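Long-range contacts in type III effector (Vibrio parahaemolyticus, PDB 2QM2), which is a putative HopJ-family type III effector, probably delivered by a type III secretion system, whose biochemical activity is not established: residues Phe48-Thr53 against Glu113-Glu118; Cys64-Phe69 against Ala82-Phe87. All coordinates share one frame; numbering follows the deposited sequence. Where two conformers were deposited one is given.

Contact 1. Residues Phe48-Thr53 against Glu113-Glu118; sequences FTNGNT and EGIQFE. With K (potassium ion), chain C.
Phe48-Asn50 and Ile115-Phe117 run antiparallel, their axes 4.6 Å apart at 176°, and pair as neighbouring strands of a three-stranded antiparallel sheet in which 48-50 is the middle strand. Thr49 and Gln116 form the hydrogen-bonded pair: Thr49 N reaches Gln116 O at 2.9 Å, and Gln116 N returns the bond to Thr49 O. Past Asn50 the chain enters the type II' turn Asn50-Thr53, where Gly51, at positive phi, gives its N-H to Gly114 O from above the carbonyl plane.

Phe48, Asn50, Ile115 and Phe117 share the buried face. The Phe48 and Phe117 rings are nearly parallel, 12° between planes, but slid so far that they barely overlap. What sits over the Phe117 face is Phe48 CB, 3.8 Å from the ring centroid, a CH-pi contact. Phe48 CG lies between its backbone N and carbonyl carbon (chi1 66°), which sets the ring beside that of Phe117. Ile115 CD1 comes up to the Phe48 ring edge and meets Asn50 CB at 3.5 Å, while Asn50 ND2 bonds to Asn103 O.

The other face carries Thr49 and Gln116, whose NE2 bonds to Asn73 OD1 of the second subunit. Around the start of strand 115-117, Glu113 O and Ile115 O bind a potassium ion, together with Trp112 O of the same chain, Asn73 O of the second subunit and two waters. Within the turn, Asn50 O accepts from both Thr53 N and Thr53 OG1, the hydroxyl 3.0 Å away on a lone pair.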
ATOM      1  N   PHE A  48      12.446  -2.302   2.672  1.00 37.16           N
ATOM      2  CA  PHE A  48      11.709  -1.730   1.546  1.00 37.42           C
ATOM      3  C   PHE A  48      12.632  -0.904   0.718  1.00 38.02           C
ATOM      4  O   PHE A  48      13.622  -0.383   1.219  1.00 38.13           O
ATOM      5  CB  PHE A  48      10.526  -0.909   2.013  1.00 37.27           C
ATOM      6  CG  PHE A  48      10.887   0.328   2.782  1.00 38.29           C
ATOM      7  CD1 PHE A  48      11.333   0.248   4.108  1.00 36.65           C
ATOM      8  CD2 PHE A  48      10.694   1.591   2.212  1.00 37.15           C
ATOM      9  CE1 PHE A  48      11.613   1.428   4.839  1.00 34.96           C
ATOM     10  CE2 PHE A  48      11.002   2.764   2.937  1.00 38.00           C
ATOM     11  CZ  PHE A  48      11.464   2.678   4.229  1.00 35.48           C
ATOM     12  N   THR A  49      12.355  -0.816  -0.573  0.50 38.06           N
ATOM     13  CA  THR A  49      13.135   0.080  -1.406  0.50 38.25           C
ATOM     14  C   THR A  49      12.272   1.295  -1.693  0.50 38.29           C
ATOM     15  O   THR A  49      11.052   1.235  -1.610  0.50 37.97           O
ATOM     16  CB  THR A  49      13.781  -0.593  -2.695  0.50 37.99           C
ATOM     17  OG1 THR A  49      13.051  -0.265  -3.879  0.50 39.58           O
ATOM     18  CG2 THR A  49      13.865  -2.071  -2.562  0.50 37.00           C
ATOM     19  N   ASN A  50      12.910   2.414  -1.987  1.00 38.70           N
ATOM     20  CA  ASN A  50      12.181   3.667  -2.207  1.00 39.68           C
ATOM     21  C   ASN A  50      13.002   4.441  -3.211  1.00 41.07           C
ATOM     22  O   ASN A  50      13.986   5.076  -2.851  1.00 41.03           O
ATOM     23  CB  ASN A  50      11.997   4.416  -0.871  1.00 37.74           C
ATOM     24  CG  ASN A  50      11.541   5.849  -1.045  1.00 39.48           C
ATOM     25  OD1 ASN A  50      10.957   6.230  -2.080  1.00 32.25           O
ATOM     26  ND2 ASN A  50      11.782   6.667   0.001  1.00 35.37           N
ATOM     27  N   GLY A  51      12.570   4.347  -4.465  1.00 42.62           N
ATOM     28  CA  GLY A  51      13.389   4.657  -5.631  1.00 45.03           C
ATOM     29  C   GLY A  51      14.829   4.206  -5.506  1.00 46.52           C
ATOM     30  O   GLY A  51      15.122   3.030  -5.627  1.00 46.65           O
ATOM     31  N   ASN A  52      15.719   5.152  -5.199  1.00 48.21           N
ATOM     32  CA  ASN A  52      17.145   4.884  -5.176  1.00 49.50           C
ATOM     33  C   ASN A  52      17.715   4.552  -3.789  1.00 49.70           C
ATOM     34  O   ASN A  52      18.920   4.311  -3.657  1.00 49.32           O
ATOM     35  CB  ASN A  52      17.924   6.033  -5.825  1.00 49.98           C
ATOM     36  CG  ASN A  52      18.881   5.539  -6.906  1.00 53.29           C
ATOM     37  OD1 ASN A  52      18.514   4.712  -7.751  1.00 56.83           O
ATOM     38  ND2 ASN A  52      20.112   6.040  -6.888  1.00 55.54           N
ATOM     39  N   THR A  53      16.860   4.548  -2.762  1.00 49.70           N
ATOM     40  CA  THR A  53      17.282   4.052  -1.451  1.00 50.04           C
ATOM     41  C   THR A  53      16.764   2.648  -1.208  1.00 49.82           C
ATOM     42  O   THR A  53      15.688   2.264  -1.704  1.00 50.62           O
ATOM     43  CB  THR A  53      16.921   4.997  -0.210  1.00 50.49           C
ATOM     44  OG1 THR A  53      15.656   5.632  -0.389  1.00 52.39           O
ATOM     45  CG2 THR A  53      17.959   6.078  -0.042  1.00 51.39           C
ATOM     46  N   GLU A 113       5.168   4.769  -7.106  1.00 38.35           N
ATOM     47  CA  GLU A 113       5.891   3.919  -8.118  1.00 40.73           C
ATOM     48  C   GLU A 113       7.235   3.358  -7.632  1.00 39.30           C
ATOM     49  O   GLU A 113       7.573   2.187  -7.899  1.00 40.36           O
ATOM     50  CB  GLU A 113       6.081   4.694  -9.410  1.00 40.43           C
ATOM     51  CG  GLU A 113       5.800   3.905 -10.631  1.00 48.06           C
ATOM     52  CD  GLU A 113       7.045   3.298 -11.224  1.00 55.31           C
ATOM     53  OE1 GLU A 113       7.632   3.925 -12.156  1.00 56.37           O
ATOM     54  OE2 GLU A 113       7.424   2.193 -10.752  1.00 59.27           O
ATOM     55  N   GLY A 114       7.991   4.170  -6.895  1.00 38.71           N
ATOM     56  CA  GLY A 114       9.318   3.765  -6.405  1.00 36.73           C
ATOM     57  C   GLY A 114       9.303   2.917  -5.135  1.00 36.89           C
ATOM     58  O   GLY A 114      10.342   2.439  -4.689  1.00 36.35           O
ATOM     59  N   ILE A 115       8.141   2.741  -4.517  1.00 35.44           N
ATOM     60  CA  ILE A 115       8.124   2.098  -3.221  1.00 34.85           C
ATOM     61  C   ILE A 115       7.900   0.614  -3.394  1.00 34.10           C
ATOM     62  O   ILE A 115       6.966   0.213  -4.089  1.00 33.53           O
ATOM     63  CB  ILE A 115       7.003   2.697  -2.272  1.00 35.45           C
ATOM     64  CG1 ILE A 115       7.439   4.060  -1.707  1.00 35.65           C
ATOM     65  CG2 ILE A 115       6.644   1.691  -1.158  1.00 37.04           C
ATOM     66  CD1 ILE A 115       8.529   3.978  -0.557  1.00 35.04           C
ATOM     67  N   GLN A 116       8.697  -0.214  -2.743  1.00 33.05           N
ATOM     68  CA  GLN A 116       8.366  -1.664  -2.729  1.00 34.67           C
ATOM     69  C   GLN A 116       8.760  -2.276  -1.451  1.00 34.70           C
ATOM     70  O   GLN A 116       9.897  -2.224  -1.103  1.00 36.43           O
ATOM     71  CB  GLN A 116       9.111  -2.427  -3.839  1.00 34.16           C
ATOM     72  CG  GLN A 116       8.738  -3.894  -4.035  1.00 35.16           C
ATOM     73  CD  GLN A 116       9.494  -4.533  -5.247  1.00 37.63           C
ATOM     74  OE1 GLN A 116      10.702  -4.501  -5.324  1.00 38.40           O
ATOM     75  NE2 GLN A 116       8.753  -5.085  -6.177  1.00 41.81           N
ATOM     76  N   PHE A 117       7.824  -2.923  -0.793  1.00 36.92           N
ATOM     77  CA  PHE A 117       8.036  -3.524   0.529  1.00 36.79           C
ATOM     78  C   PHE A 117       8.309  -4.996   0.365  1.00 36.83           C
ATOM     79  O   PHE A 117       7.648  -5.694  -0.449  1.00 37.38           O
ATOM     80  CB  PHE A 117       6.770  -3.320   1.419  1.00 36.45           C
ATOM     81  CG  PHE A 117       6.756  -1.994   2.143  1.00 35.10           C
ATOM     82  CD1 PHE A 117       6.300  -0.862   1.515  1.00 35.80           C
ATOM     83  CD2 PHE A 117       7.286  -1.880   3.414  1.00 33.51           C
ATOM     84  CE1 PHE A 117       6.347   0.373   2.162  1.00 35.87           C
ATOM     85  CE2 PHE A 117       7.358  -0.678   4.060  1.00 34.74           C
ATOM     86  CZ  PHE A 117       6.846   0.463   3.433  1.00 37.30           C
ATOM     87  N   GLU A 118       9.212  -5.500   1.182  1.00 37.09           N
ATOM     88  CA  GLU A 118       9.453  -6.960   1.241  1.00 37.70           C
ATOM     89  C   GLU A 118       8.336  -7.680   1.956  1.00 36.40           C
ATOM     90  O   GLU A 118       7.988  -8.814   1.636  1.00 34.36           O
ATOM     91  CB  GLU A 118      10.735  -7.270   2.001  1.00 38.16           C
ATOM     92  CG  GLU A 118      12.004  -6.809   1.382  1.00 43.45           C
ATOM     93  CD  GLU A 118      12.257  -7.363   0.020  1.00 52.83           C
ATOM     94  OE1 GLU A 118      11.925  -6.653  -0.981  1.00 55.92           O
ATOM     95  OE2 GLU A 118      12.809  -8.487  -0.057  1.00 55.17           O
TER
HETATM   96  K     K C 201       5.863   0.449  -6.535  1.00 29.61           K
HETATM   97  O   HOH W   1      11.454   0.395  -5.907  1.00 49.50           O
HETATM   98  O   HOH W   2       3.625   0.998  -7.742  1.00 36.24           O
HETATM   99  O   HOH W   3       6.991  -2.268  -7.503  1.00 40.08           O

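Contact 2. Residues Cys64-Phe69 against Ala82-Phe87; sequences CKIFAF and ACFGRF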
ATOM      1  N   CYS A  64       9.667   3.971   7.279  1.00 36.38           N
ATOM      2  CA  CYS A  64       9.005   2.709   7.065  1.00 37.22           C
ATOM      3  C   CYS A  64       7.556   2.869   7.497  1.00 37.36           C
ATOM      4  O   CYS A  64       6.585   2.646   6.701  1.00 38.35           O
ATOM      5  CB  CYS A  64       9.683   1.572   7.838  1.00 38.06           C
ATOM      6  SG  CYS A  64       8.973   0.015   7.406  1.00 40.37           S
ATOM      7  N   LYS A  65       7.385   3.314   8.728  1.00 36.14           N
ATOM      8  CA  LYS A  65       6.017   3.479   9.231  1.00 34.89           C
ATOM      9  C   LYS A  65       5.207   4.471   8.352  1.00 34.85           C
ATOM     10  O   LYS A  65       4.110   4.124   7.953  1.00 34.73           O
ATOM     11  CB  LYS A  65       6.077   3.927  10.648  1.00 34.70           C
ATOM     12  CG  LYS A  65       6.569   2.860  11.619  1.00 38.58           C
ATOM     13  CD  LYS A  65       7.025   3.551  12.897  1.00 40.85           C
ATOM     14  CE  LYS A  65       7.930   2.636  13.708  1.00 46.95           C
ATOM     15  NZ  LYS A  65       7.327   2.124  14.934  1.00 47.96           N
ATOM     16  N   ILE A  66       5.739   5.659   8.008  1.00 32.54           N
ATOM     17  CA  ILE A  66       4.915   6.598   7.186  1.00 31.92           C
ATOM     18  C   ILE A  66       4.482   6.048   5.848  1.00 31.88           C
ATOM     19  O   ILE A  66       3.321   6.085   5.539  1.00 31.41           O
ATOM     20  CB  ILE A  66       5.528   7.984   7.039  1.00 32.00           C
ATOM     21  CG1 ILE A  66       5.447   8.682   8.411  1.00 30.75           C
ATOM     22  CG2 ILE A  66       4.721   8.859   5.935  1.00 32.71           C
ATOM     23  CD1 ILE A  66       6.568   9.655   8.688  1.00 31.22           C
ATOM     24  N   PHE A  67       5.419   5.511   5.048  1.00 32.06           N
ATOM     25  CA  PHE A  67       5.012   4.919   3.813  1.00 32.35           C
ATOM     26  C   PHE A  67       3.984   3.817   3.971  1.00 32.88           C
ATOM     27  O   PHE A  67       3.029   3.808   3.220  1.00 34.52           O
ATOM     28  CB  PHE A  67       6.218   4.435   2.999  1.00 32.66           C
ATOM     29  CG  PHE A  67       7.187   5.520   2.697  1.00 32.62           C
ATOM     30  CD1 PHE A  67       8.515   5.406   3.063  1.00 33.73           C
ATOM     31  CD2 PHE A  67       6.756   6.692   2.055  1.00 33.31           C
ATOM     32  CE1 PHE A  67       9.428   6.458   2.787  1.00 35.28           C
ATOM     33  CE2 PHE A  67       7.644   7.728   1.770  1.00 35.09           C
ATOM     34  CZ  PHE A  67       8.999   7.593   2.124  1.00 34.82           C
ATOM     35  N   ALA A  68       4.175   2.872   4.897  1.00 32.00           N
ATOM     36  CA  ALA A  68       3.186   1.818   5.067  1.00 32.45           C
ATOM     37  C   ALA A  68       1.845   2.431   5.508  1.00 33.94           C
ATOM     38  O   ALA A  68       0.776   2.012   5.065  1.00 34.87           O
ATOM     39  CB  ALA A  68       3.664   0.764   6.112  1.00 32.43           C
ATOM     40  N   PHE A  69       1.904   3.430   6.378  1.00 33.88           N
ATOM     41  CA  PHE A  69       0.695   4.092   6.828  1.00 34.94           C
ATOM     42  C   PHE A  69      -0.038   4.859   5.661  1.00 36.24           C
ATOM     43  O   PHE A  69      -1.286   4.928   5.617  1.00 35.36           O
ATOM     44  CB  PHE A  69       1.091   5.034   7.978  1.00 33.57           C
ATOM     45  CG  PHE A  69      -0.022   5.906   8.488  1.00 35.86           C
ATOM     46  CD1 PHE A  69      -0.898   5.446   9.454  1.00 37.76           C
ATOM     47  CD2 PHE A  69      -0.168   7.215   8.024  1.00 38.79           C
ATOM     48  CE1 PHE A  69      -1.965   6.272   9.938  1.00 39.22           C
ATOM     49  CE2 PHE A  69      -1.198   8.063   8.510  1.00 39.79           C
ATOM     50  CZ  PHE A  69      -2.116   7.581   9.455  1.00 37.77           C
ATOM     51  N   ALA A  82       3.475  15.132   3.828  1.00 38.48           N
ATOM     52  CA  ALA A  82       3.008  15.906   4.997  1.00 38.27           C
ATOM     53  C   ALA A  82       3.219  15.179   6.354  1.00 38.47           C
ATOM     54  O   ALA A  82       3.500  15.815   7.381  1.00 39.08           O
ATOM     55  CB  ALA A  82       1.590  16.275   4.804  1.00 37.35           C
ATOM     56  N   CYS A  83       3.093  13.854   6.356  1.00 38.64           N
ATOM     57  CA  CYS A  83       3.303  13.068   7.578  1.00 38.54           C
ATOM     58  C   CYS A  83       4.671  13.144   8.219  1.00 38.53           C
ATOM     59  O   CYS A  83       4.779  12.955   9.426  1.00 39.99           O
ATOM     60  CB  CYS A  83       2.921  11.616   7.347  1.00 38.42           C
ATOM     61  SG  CYS A  83       1.127  11.396   7.114  1.00 41.31           S
ATOM     62  N   PHE A  84       5.724  13.395   7.421  1.00 39.10           N
ATOM     63  CA  PHE A  84       7.080  13.677   7.929  1.00 37.67           C
ATOM     64  C   PHE A  84       7.264  14.955   8.711  1.00 37.91           C
ATOM     65  O   PHE A  84       8.318  15.185   9.284  1.00 36.38           O
ATOM     66  CB  PHE A  84       8.099  13.623   6.785  1.00 37.80           C
ATOM     67  CG  PHE A  84       8.342  12.250   6.303  1.00 38.40           C
ATOM     68  CD1 PHE A  84       7.715  11.775   5.143  1.00 36.48           C
ATOM     69  CD2 PHE A  84       9.146  11.395   7.042  1.00 36.83           C
ATOM     70  CE1 PHE A  84       7.925  10.485   4.706  1.00 38.56           C
ATOM     71  CE2 PHE A  84       9.370  10.100   6.607  1.00 41.00           C
ATOM     72  CZ  PHE A  84       8.748   9.630   5.447  1.00 39.97           C
ATOM     73  N   GLY A  85       6.205  15.768   8.740  1.00 39.51           N
ATOM     74  CA  GLY A  85       6.156  17.053   9.431  1.00 39.11           C
ATOM     75  C   GLY A  85       7.340  17.875   8.978  1.00 39.69           C
ATOM     76  O   GLY A  85       7.714  17.825   7.798  1.00 38.28           O
ATOM     77  N   ARG A  86       7.984  18.536   9.948  1.00 38.43           N
ATOM     78  CA  ARG A  86       9.019  19.501   9.641  1.00 38.32           C
ATOM     79  C   ARG A  86      10.214  18.888   8.888  1.00 39.25           C
ATOM     80  O   ARG A  86      10.919  19.600   8.196  1.00 39.20           O
ATOM     81  CB  ARG A  86       9.460  20.238  10.896  1.00 37.84           C
ATOM     82  CG  ARG A  86       8.327  20.883  11.672  1.00 36.92           C
ATOM     83  CD  ARG A  86       8.765  21.352  13.064  1.00 45.48           C
ATOM     84  NE  ARG A  86       7.627  21.887  13.834  1.00 53.05           N
ATOM     85  CZ  ARG A  86       7.707  22.478  15.036  1.00 59.18           C
ATOM     86  NH1 ARG A  86       8.879  22.623  15.649  1.00 63.35           N
ATOM     87  NH2 ARG A  86       6.607  22.925  15.635  1.00 59.83           N
ATOM     88  N   PHE A  87      10.435  17.580   9.025  1.00 39.43           N
ATOM     89  CA  PHE A  87      11.510  16.916   8.297  1.00 38.83           C
ATOM     90  C   PHE A  87      11.327  17.075   6.824  1.00 38.09           C
ATOM     91  O   PHE A  87      12.299  17.094   6.086  1.00 38.16           O
ATOM     92  CB  PHE A  87      11.581  15.413   8.641  1.00 39.76           C
ATOM     93  CG  PHE A  87      12.073  15.137  10.056  1.00 42.02           C
ATOM     94  CD1 PHE A  87      11.286  14.443  10.953  1.00 43.62           C
ATOM     95  CD2 PHE A  87      13.296  15.637  10.485  1.00 43.44           C
ATOM     96  CE1 PHE A  87      11.717  14.211  12.255  1.00 46.72           C
ATOM     97  CE2 PHE A  87      13.750  15.419  11.804  1.00 44.85           C
ATOM     98  CZ  PHE A  87      12.966  14.704  12.682  1.00 46.14           C
TER
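Ile66 projects from its helix toward 82-87 and crosses Phe84 obliquely, and the tight part of the contact is built on its two branches. CD1 lies over one face of the Phe84 ring, 3.7 Å from the centroid and 20° off the normal, a CH-pi contact displaced toward the rim. CG2, anti to the backbone N of Ile66, packs closest on Cys83 CB, at 3.6 Å, and also touches Phe84 CE1. Phe67 adds a second aromatic surface: its CZ comes to the edge of the Phe84 ring, 3.9 Å from Phe84 CZ, with the planes inclined at 59°.

These side chains belong to helix 61-72, near the centre of a fold in which helices outweigh strands, and to the type I turn Ala82-Gly85 that leads into helix 86-92. Gly85, with phi 52°, leaves helical geometry there and occupies the N-cap position, right before helix 86-92. No hydrogen bond crosses the contact; Cys83 O is instead bonded to Thr33 OG1.

Between the two segments, packing is looser at the buried Phe69. Its side chain also touches Leu14 and Leu18 of helix 14-23 and Ile37 of helix 30-40, and Cys83 SG approaches CE2 of Phe69 obliquely at 4.3 Å, the sulfur 5.5 Å from the ring centroid. Beyond Gly85 the second segment turns outward to the exposed Arg86 and Phe87, which do not touch 64-69: Arg86 NE forms a salt bridge with Glu29 OE1, and the Phe87 ring meets Phe30 edge-to-face.

In the fold
Contact 2 is fully buried in the core, its centre about 2 Å from the centre of the chain; contact 1, about 13 Å from it between centres, is only partly buried, near the subunit interface. Their chemistry follows: no hydrogen bond crosses contact 2, which is held by apolar, CH-pi and sulfur-aromatic contacts, whereas contact 1 combines backbone bonds and a potassium ion shared with the second subunit. Contact 1 joins strands, contact 2 a helix to a turn. Helix 61-72 links them, packing against the buried face of the sheet: Phe48 CE1 meets Cys64 CB at 3.6 Å. Phe67, which packs on Phe84 in contact 2, also touches Phe48 and Asn50 of contact 1.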